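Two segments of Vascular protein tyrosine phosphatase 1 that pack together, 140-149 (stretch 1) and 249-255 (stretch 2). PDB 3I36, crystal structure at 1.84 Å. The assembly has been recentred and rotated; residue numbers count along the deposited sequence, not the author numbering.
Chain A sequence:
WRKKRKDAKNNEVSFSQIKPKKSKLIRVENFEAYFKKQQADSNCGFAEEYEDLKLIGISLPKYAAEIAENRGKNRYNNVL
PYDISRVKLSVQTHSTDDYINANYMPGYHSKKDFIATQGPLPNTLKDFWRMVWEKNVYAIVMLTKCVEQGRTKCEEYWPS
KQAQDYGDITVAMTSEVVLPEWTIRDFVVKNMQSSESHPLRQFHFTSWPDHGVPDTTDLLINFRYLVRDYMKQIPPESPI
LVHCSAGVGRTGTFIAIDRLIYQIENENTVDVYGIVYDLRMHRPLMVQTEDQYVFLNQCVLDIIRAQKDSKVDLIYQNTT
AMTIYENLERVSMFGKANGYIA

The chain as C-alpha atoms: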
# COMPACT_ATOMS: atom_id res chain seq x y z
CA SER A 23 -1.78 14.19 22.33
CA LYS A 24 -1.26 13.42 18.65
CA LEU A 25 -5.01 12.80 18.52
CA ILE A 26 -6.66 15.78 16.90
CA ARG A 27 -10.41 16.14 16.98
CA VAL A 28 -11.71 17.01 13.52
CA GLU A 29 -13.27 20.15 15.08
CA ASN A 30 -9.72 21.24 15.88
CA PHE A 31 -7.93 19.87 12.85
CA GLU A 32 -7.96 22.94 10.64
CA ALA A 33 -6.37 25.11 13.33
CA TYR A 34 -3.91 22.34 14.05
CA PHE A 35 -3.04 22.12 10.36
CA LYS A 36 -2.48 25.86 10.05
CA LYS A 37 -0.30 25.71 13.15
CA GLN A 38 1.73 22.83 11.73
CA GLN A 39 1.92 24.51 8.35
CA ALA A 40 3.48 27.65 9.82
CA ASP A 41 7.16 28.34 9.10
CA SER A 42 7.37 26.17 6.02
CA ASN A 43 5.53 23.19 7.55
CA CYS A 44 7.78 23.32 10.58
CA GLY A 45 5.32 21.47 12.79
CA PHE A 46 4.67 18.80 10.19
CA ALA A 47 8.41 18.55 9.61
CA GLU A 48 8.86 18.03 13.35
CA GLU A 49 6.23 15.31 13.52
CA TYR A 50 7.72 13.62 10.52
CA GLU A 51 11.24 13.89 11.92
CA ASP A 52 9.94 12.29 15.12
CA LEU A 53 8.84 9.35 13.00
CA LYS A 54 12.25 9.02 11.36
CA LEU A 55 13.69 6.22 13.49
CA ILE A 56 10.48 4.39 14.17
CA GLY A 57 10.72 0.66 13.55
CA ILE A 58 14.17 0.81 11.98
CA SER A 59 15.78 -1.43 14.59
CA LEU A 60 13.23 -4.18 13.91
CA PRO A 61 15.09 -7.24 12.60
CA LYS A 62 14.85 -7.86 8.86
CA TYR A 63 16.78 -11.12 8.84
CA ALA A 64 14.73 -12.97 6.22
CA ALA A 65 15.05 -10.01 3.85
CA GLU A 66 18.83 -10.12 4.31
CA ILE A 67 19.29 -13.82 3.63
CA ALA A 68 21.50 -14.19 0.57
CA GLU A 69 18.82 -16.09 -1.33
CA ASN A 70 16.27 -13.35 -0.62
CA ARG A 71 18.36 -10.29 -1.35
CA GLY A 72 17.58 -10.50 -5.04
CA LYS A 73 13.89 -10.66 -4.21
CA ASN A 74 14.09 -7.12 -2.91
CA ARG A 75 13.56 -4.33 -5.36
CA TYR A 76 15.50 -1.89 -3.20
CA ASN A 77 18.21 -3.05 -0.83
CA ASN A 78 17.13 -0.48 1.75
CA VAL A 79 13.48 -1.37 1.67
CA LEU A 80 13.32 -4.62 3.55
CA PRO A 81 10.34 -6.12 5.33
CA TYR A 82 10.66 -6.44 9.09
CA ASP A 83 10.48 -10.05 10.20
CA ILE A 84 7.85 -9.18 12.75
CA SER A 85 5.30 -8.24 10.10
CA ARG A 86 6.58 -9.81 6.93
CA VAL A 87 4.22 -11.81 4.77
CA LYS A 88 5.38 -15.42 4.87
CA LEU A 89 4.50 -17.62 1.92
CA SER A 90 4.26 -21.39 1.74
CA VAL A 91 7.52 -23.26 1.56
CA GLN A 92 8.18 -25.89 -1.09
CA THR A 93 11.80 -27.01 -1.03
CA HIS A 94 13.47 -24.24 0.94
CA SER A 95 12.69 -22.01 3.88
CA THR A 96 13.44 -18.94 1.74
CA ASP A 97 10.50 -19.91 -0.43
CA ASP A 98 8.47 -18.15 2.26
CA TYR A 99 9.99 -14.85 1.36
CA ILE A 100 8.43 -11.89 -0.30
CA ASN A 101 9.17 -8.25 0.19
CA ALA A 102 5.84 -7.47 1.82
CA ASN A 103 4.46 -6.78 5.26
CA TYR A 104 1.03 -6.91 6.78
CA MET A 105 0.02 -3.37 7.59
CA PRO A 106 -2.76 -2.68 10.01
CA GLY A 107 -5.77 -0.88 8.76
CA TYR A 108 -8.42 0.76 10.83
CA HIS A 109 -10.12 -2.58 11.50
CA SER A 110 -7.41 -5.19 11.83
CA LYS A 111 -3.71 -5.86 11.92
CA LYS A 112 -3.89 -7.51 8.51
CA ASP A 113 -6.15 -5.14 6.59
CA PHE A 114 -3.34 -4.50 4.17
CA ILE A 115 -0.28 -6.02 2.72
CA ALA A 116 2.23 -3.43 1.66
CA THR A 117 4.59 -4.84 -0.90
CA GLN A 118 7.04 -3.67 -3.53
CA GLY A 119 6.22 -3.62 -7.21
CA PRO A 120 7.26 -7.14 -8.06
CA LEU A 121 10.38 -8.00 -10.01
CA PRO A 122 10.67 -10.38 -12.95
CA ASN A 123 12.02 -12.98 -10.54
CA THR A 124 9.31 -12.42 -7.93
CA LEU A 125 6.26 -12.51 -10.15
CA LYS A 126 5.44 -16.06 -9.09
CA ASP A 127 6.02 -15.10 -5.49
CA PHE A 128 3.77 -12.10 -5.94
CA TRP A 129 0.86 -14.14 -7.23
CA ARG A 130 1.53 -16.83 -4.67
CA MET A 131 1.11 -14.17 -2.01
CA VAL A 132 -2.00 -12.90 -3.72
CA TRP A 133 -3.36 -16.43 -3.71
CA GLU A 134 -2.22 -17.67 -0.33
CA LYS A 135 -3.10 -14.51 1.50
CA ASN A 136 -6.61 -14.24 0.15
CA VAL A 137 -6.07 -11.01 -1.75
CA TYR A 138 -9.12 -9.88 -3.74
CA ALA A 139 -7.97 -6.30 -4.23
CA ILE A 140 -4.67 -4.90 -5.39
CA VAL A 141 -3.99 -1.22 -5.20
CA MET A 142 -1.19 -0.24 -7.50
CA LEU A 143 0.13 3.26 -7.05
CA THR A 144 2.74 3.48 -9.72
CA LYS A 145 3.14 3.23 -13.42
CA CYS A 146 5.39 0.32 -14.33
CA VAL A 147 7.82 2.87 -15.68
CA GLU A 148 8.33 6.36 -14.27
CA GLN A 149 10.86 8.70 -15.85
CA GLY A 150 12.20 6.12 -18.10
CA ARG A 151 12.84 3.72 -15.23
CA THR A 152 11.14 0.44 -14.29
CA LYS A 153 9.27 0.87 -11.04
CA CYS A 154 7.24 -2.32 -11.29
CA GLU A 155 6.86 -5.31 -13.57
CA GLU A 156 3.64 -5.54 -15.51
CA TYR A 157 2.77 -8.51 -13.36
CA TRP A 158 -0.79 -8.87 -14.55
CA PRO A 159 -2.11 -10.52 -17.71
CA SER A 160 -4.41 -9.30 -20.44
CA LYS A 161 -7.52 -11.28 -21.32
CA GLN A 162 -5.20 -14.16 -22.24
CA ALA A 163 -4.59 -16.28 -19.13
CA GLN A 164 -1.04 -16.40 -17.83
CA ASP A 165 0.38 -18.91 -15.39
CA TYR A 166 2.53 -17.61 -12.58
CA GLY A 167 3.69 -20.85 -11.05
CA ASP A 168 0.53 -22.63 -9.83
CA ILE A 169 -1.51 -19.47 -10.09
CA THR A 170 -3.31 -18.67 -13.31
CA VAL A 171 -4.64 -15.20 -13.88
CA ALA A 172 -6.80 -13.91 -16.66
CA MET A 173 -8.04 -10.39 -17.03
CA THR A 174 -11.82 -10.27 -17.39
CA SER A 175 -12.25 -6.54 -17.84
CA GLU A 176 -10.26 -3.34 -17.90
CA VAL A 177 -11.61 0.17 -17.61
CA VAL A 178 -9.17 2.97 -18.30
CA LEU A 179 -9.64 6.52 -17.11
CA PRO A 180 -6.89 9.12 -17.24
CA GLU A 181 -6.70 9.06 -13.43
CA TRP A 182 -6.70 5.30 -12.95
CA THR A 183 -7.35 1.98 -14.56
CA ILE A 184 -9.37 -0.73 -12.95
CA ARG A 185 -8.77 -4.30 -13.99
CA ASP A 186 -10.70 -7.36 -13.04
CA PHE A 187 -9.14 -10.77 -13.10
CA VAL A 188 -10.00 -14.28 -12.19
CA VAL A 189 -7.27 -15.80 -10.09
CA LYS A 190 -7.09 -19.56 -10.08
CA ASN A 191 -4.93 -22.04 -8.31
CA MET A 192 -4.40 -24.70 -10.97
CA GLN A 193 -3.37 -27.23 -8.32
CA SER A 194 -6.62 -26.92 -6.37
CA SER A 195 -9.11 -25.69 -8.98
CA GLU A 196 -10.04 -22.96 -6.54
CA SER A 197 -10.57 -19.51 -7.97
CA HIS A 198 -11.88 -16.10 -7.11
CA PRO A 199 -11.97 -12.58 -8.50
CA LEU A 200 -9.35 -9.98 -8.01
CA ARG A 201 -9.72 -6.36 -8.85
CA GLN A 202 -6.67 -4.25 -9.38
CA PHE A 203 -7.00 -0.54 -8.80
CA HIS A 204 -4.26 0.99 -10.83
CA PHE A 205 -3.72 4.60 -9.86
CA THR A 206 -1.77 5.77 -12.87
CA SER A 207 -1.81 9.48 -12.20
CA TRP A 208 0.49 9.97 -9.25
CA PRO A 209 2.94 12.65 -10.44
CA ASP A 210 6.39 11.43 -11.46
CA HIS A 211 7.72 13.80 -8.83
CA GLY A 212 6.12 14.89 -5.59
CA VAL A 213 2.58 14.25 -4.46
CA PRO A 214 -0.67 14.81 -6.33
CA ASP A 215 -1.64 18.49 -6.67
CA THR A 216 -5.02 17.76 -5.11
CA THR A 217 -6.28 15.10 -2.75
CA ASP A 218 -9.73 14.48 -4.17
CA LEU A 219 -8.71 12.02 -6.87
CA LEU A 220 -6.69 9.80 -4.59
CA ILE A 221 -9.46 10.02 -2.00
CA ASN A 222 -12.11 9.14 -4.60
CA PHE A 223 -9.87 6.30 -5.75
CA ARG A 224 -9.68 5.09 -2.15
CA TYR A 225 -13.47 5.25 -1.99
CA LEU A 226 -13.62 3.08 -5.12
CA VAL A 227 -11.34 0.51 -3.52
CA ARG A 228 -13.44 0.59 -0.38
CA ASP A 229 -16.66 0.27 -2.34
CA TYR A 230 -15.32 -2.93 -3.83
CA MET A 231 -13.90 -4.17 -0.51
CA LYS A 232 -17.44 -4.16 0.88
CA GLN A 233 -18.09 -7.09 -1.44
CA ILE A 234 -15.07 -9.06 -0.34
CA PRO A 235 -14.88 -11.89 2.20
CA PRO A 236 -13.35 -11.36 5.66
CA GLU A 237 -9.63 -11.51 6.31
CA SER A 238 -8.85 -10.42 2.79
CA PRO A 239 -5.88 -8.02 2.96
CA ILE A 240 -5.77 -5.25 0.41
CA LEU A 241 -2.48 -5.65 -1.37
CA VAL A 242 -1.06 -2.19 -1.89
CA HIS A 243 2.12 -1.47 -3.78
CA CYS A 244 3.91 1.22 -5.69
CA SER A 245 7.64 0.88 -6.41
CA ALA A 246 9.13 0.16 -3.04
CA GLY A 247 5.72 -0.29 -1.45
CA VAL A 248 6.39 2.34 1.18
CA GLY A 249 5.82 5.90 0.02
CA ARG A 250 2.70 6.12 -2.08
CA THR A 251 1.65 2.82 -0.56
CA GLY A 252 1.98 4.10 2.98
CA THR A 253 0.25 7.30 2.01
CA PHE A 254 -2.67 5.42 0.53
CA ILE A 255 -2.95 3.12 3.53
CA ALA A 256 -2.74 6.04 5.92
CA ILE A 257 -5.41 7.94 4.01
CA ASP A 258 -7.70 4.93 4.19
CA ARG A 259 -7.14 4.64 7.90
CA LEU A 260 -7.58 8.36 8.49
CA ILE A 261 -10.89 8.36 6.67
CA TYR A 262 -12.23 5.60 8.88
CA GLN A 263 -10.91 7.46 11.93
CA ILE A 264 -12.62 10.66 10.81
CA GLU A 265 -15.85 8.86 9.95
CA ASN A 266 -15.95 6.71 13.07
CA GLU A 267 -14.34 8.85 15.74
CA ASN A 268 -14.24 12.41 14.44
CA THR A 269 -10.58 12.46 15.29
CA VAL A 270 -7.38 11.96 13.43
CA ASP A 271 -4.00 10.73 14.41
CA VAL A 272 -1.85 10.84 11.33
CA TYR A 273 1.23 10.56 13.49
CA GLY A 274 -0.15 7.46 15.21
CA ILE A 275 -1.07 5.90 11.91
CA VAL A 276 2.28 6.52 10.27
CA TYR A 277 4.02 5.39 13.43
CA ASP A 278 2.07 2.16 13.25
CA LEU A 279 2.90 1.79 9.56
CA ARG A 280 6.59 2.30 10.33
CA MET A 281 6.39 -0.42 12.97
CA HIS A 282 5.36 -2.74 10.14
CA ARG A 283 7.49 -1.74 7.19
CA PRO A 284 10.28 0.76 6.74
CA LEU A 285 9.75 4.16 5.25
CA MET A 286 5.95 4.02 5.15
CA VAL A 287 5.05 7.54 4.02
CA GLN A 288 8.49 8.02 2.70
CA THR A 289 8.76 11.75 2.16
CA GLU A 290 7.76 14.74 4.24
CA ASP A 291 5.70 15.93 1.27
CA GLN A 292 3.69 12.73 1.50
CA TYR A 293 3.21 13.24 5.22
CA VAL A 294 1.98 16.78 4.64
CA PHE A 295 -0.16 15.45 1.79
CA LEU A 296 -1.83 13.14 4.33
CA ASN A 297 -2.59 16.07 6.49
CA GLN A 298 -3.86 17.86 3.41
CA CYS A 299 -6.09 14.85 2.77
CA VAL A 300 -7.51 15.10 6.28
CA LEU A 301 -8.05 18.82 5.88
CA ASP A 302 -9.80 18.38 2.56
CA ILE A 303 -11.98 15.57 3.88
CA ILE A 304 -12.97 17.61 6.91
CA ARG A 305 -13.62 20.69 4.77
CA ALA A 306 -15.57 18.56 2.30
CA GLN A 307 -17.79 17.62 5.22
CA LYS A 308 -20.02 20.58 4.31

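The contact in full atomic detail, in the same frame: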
# COMPACT_ATOMS: atom_id res chain seq x y z
N ILE A 140 -6.03 -5.41 -5.34
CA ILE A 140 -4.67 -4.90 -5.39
C ILE A 140 -4.80 -3.43 -5.67
O ILE A 140 -5.55 -3.03 -6.55
CB ILE A 140 -3.86 -5.54 -6.53
CG1 ILE A 140 -3.51 -6.99 -6.17
CG2 ILE A 140 -2.59 -4.73 -6.80
CD1 ILE A 140 -2.82 -7.74 -7.31
N VAL A 141 -4.05 -2.63 -4.93
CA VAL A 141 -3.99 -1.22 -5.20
C VAL A 141 -2.59 -0.95 -5.67
O VAL A 141 -1.63 -1.16 -4.93
CB VAL A 141 -4.29 -0.40 -3.95
CG1 VAL A 141 -4.10 1.10 -4.25
CG2 VAL A 141 -5.70 -0.67 -3.48
N MET A 142 -2.47 -0.47 -6.90
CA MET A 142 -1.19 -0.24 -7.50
C MET A 142 -1.03 1.25 -7.69
O MET A 142 -1.85 1.89 -8.36
CB MET A 142 -1.10 -0.94 -8.84
CG MET A 142 0.14 -0.59 -9.60
SD MET A 142 0.37 -1.69 -11.00
CE MET A 142 1.90 -1.02 -11.65
N LEU A 143 0.03 1.81 -7.12
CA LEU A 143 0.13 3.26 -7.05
C LEU A 143 1.31 3.78 -7.82
O LEU A 143 1.93 4.77 -7.45
CB LEU A 143 0.21 3.71 -5.60
CG LEU A 143 -1.01 3.30 -4.77
CD1 LEU A 143 -0.66 3.33 -3.29
CD2 LEU A 143 -2.19 4.21 -5.08
N THR A 144 1.63 3.09 -8.90
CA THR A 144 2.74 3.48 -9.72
C THR A 144 2.45 3.07 -11.15
O THR A 144 1.67 2.16 -11.39
CB THR A 144 4.04 2.79 -9.26
OG1 THR A 144 5.13 3.28 -10.03
CG2 THR A 144 3.94 1.29 -9.44
N LYS A 145 3.05 3.78 -12.10
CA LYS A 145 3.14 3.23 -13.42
C LYS A 145 4.28 2.24 -13.35
O LYS A 145 5.13 2.36 -12.47
CB LYS A 145 3.49 4.32 -14.43
CG LYS A 145 2.45 5.42 -14.54
CD LYS A 145 2.77 6.30 -15.74
CE LYS A 145 1.84 7.49 -15.82
NZ LYS A 145 1.95 8.36 -14.62
N CYS A 146 4.29 1.28 -14.25
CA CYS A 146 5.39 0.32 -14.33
C CYS A 146 6.70 1.02 -14.60
O CYS A 146 7.75 0.57 -14.15
CB CYS A 146 5.13 -0.68 -15.45
SG CYS A 146 3.80 -1.78 -15.05
N VAL A 147 6.63 2.11 -15.35
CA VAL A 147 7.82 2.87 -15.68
C VAL A 147 7.55 4.33 -15.38
O VAL A 147 6.55 4.90 -15.81
CB VAL A 147 8.18 2.71 -17.17
CG1 VAL A 147 9.24 3.73 -17.57
CG2 VAL A 147 8.64 1.28 -17.44
N GLU A 148 8.46 4.95 -14.63
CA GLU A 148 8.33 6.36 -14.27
C GLU A 148 9.64 7.11 -14.47
O GLU A 148 10.61 6.88 -13.75
CB GLU A 148 7.86 6.49 -12.82
CG GLU A 148 6.50 5.88 -12.54
CD GLU A 148 5.82 6.50 -11.34
OE1 GLU A 148 6.50 7.19 -10.56
OE2 GLU A 148 4.60 6.29 -11.17
N GLN A 149 9.67 7.92 -15.52
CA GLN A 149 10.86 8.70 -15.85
C GLN A 149 11.84 7.72 -16.36
O GLN A 149 12.90 7.54 -15.89
CB GLN A 149 11.38 9.32 -14.62
CG GLN A 149 11.34 8.40 -13.48
CD GLN A 149 12.03 8.97 -12.32
OE1 GLN A 149 11.45 9.73 -11.54
NE2 GLN A 149 13.30 8.69 -12.21
N GLY A 249 6.19 4.49 0.06
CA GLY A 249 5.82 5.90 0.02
C GLY A 249 4.37 6.10 -0.34
O GLY A 249 3.52 6.36 0.51
N ARG A 250 4.07 6.01 -1.63
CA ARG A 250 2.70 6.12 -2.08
C ARG A 250 1.82 5.10 -1.37
O ARG A 250 0.69 5.39 -0.98
CB ARG A 250 2.65 5.88 -3.58
CG ARG A 250 3.41 6.92 -4.34
CD ARG A 250 3.38 6.63 -5.81
NE ARG A 250 4.35 7.47 -6.50
CZ ARG A 250 4.58 7.43 -7.81
NH1 ARG A 250 5.49 8.23 -8.36
NH2 ARG A 250 3.88 6.59 -8.55
N THR A 251 2.37 3.91 -1.20
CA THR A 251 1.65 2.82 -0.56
C THR A 251 1.27 3.21 0.85
O THR A 251 0.12 3.06 1.25
CB THR A 251 2.51 1.56 -0.56
OG1 THR A 251 2.54 1.05 -1.90
CG2 THR A 251 1.93 0.50 0.38
N GLY A 252 2.24 3.71 1.61
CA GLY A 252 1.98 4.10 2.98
C GLY A 252 1.01 5.25 3.03
O GLY A 252 0.16 5.33 3.90
N THR A 253 1.15 6.16 2.07
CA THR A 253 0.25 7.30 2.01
C THR A 253 -1.18 6.82 1.77
O THR A 253 -2.10 7.23 2.47
CB THR A 253 0.70 8.28 0.91
OG1 THR A 253 2.03 8.70 1.19
CG2 THR A 253 -0.21 9.50 0.84
N PHE A 254 -1.35 5.93 0.82
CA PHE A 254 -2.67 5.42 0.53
C PHE A 254 -3.25 4.71 1.76
O PHE A 254 -4.41 4.92 2.15
CB PHE A 254 -2.62 4.45 -0.63
CG PHE A 254 -3.93 3.79 -0.90
CD1 PHE A 254 -4.86 4.41 -1.71
CD2 PHE A 254 -4.24 2.59 -0.31
CE1 PHE A 254 -6.08 3.83 -1.95
CE2 PHE A 254 -5.47 2.00 -0.54
CZ PHE A 254 -6.38 2.63 -1.38
N ILE A 255 -2.45 3.86 2.38
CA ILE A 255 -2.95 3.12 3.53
C ILE A 255 -3.33 4.08 4.64
O ILE A 255 -4.39 3.95 5.28
CB ILE A 255 -1.93 2.11 4.03
CG1 ILE A 255 -1.79 0.97 3.02
CG2 ILE A 255 -2.35 1.58 5.42
CD1 ILE A 255 -0.72 -0.02 3.40

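A strand that runs out into a loop can meet a single helix in two ways, through apolar side chains at the end of the strand and the first loop residue, and through polar groups from there on. The contact between residues 140-149 and the helical segment 249-255 of this phosphatase is a compact example, with 336 Å² buried in all and more than a hundred residues of sequence between the partners.

The alternation expected of an extended strand sorts the first residues. I140 lies beyond the reach of the helix, V141 directs its CA-to-CB bond toward it, and M142 directs its own away and makes no contact. V141 meets the helix at F254, whose CA-to-CB bond is likewise directed toward its partner. The methyl CG1 of V141 sits over one face of the F254 ring, 3.9 Å from the ring centroid and only 7° off the ring normal. This is a CH-pi arrangement: the methyl group is centred above the aromatic cloud, where dispersion and a weak electrostatic attraction act together.

L143 again points toward the helix and has more of its surface covered than any other residue of the pair. It lies where the backbones come nearest, with L143 CA 6.3 Å from R250 CA. Its CD1 reaches 3.5 Å from F254 CB and 3.6 Å from T251 CA, so the leucine packs against the helix itself as well as against a side chain. R250 and F254 are four residues apart, and the backbone hydrogen bond from F254 N to R250 O, at 2.8 Å, belongs to the helical turn that brings them to the same side.

With the carbonyl of L143 the contact turns polar. R250, its first three chi angles m, t and t, extends along the loop and donates from NH2 to L143 O at 2.9 Å in a nearly straight bond, although the modelled position of that oxygen is uncertain. T144 adds little area; its CA lies 3.5 Å from R250 NH2, near the guanidinium plane. Its hydroxyl is engaged within the loop, donating from T144 OG1 to K145 O at 2.6 Å.

K145, C146 and V147 make no contact with the helix, and the chain returns to it at E148. Here the carboxylate and guanidinium form a two-pronged salt bridge: R250 NH1 donates to E148 OE1 at 2.6 Å, with an angle of 140°, and R250 NH2 donates to E148 OE2 at 2.7 Å, with a straighter 169°. R250 NH2 serves both L143 O and E148 OE2. The glutamate is also tied to its own loop, since K145 N donates to E148 OE2 at 3.1 Å. That oxygen therefore joins a backbone amide and a helix arginine, while Q149, exposed and poorly ordered, lies outside the contact. The principle is economical: one arginine can bind a loop at separate points when a carbonyl and a carboxylate lie along the edge of its guanidinium.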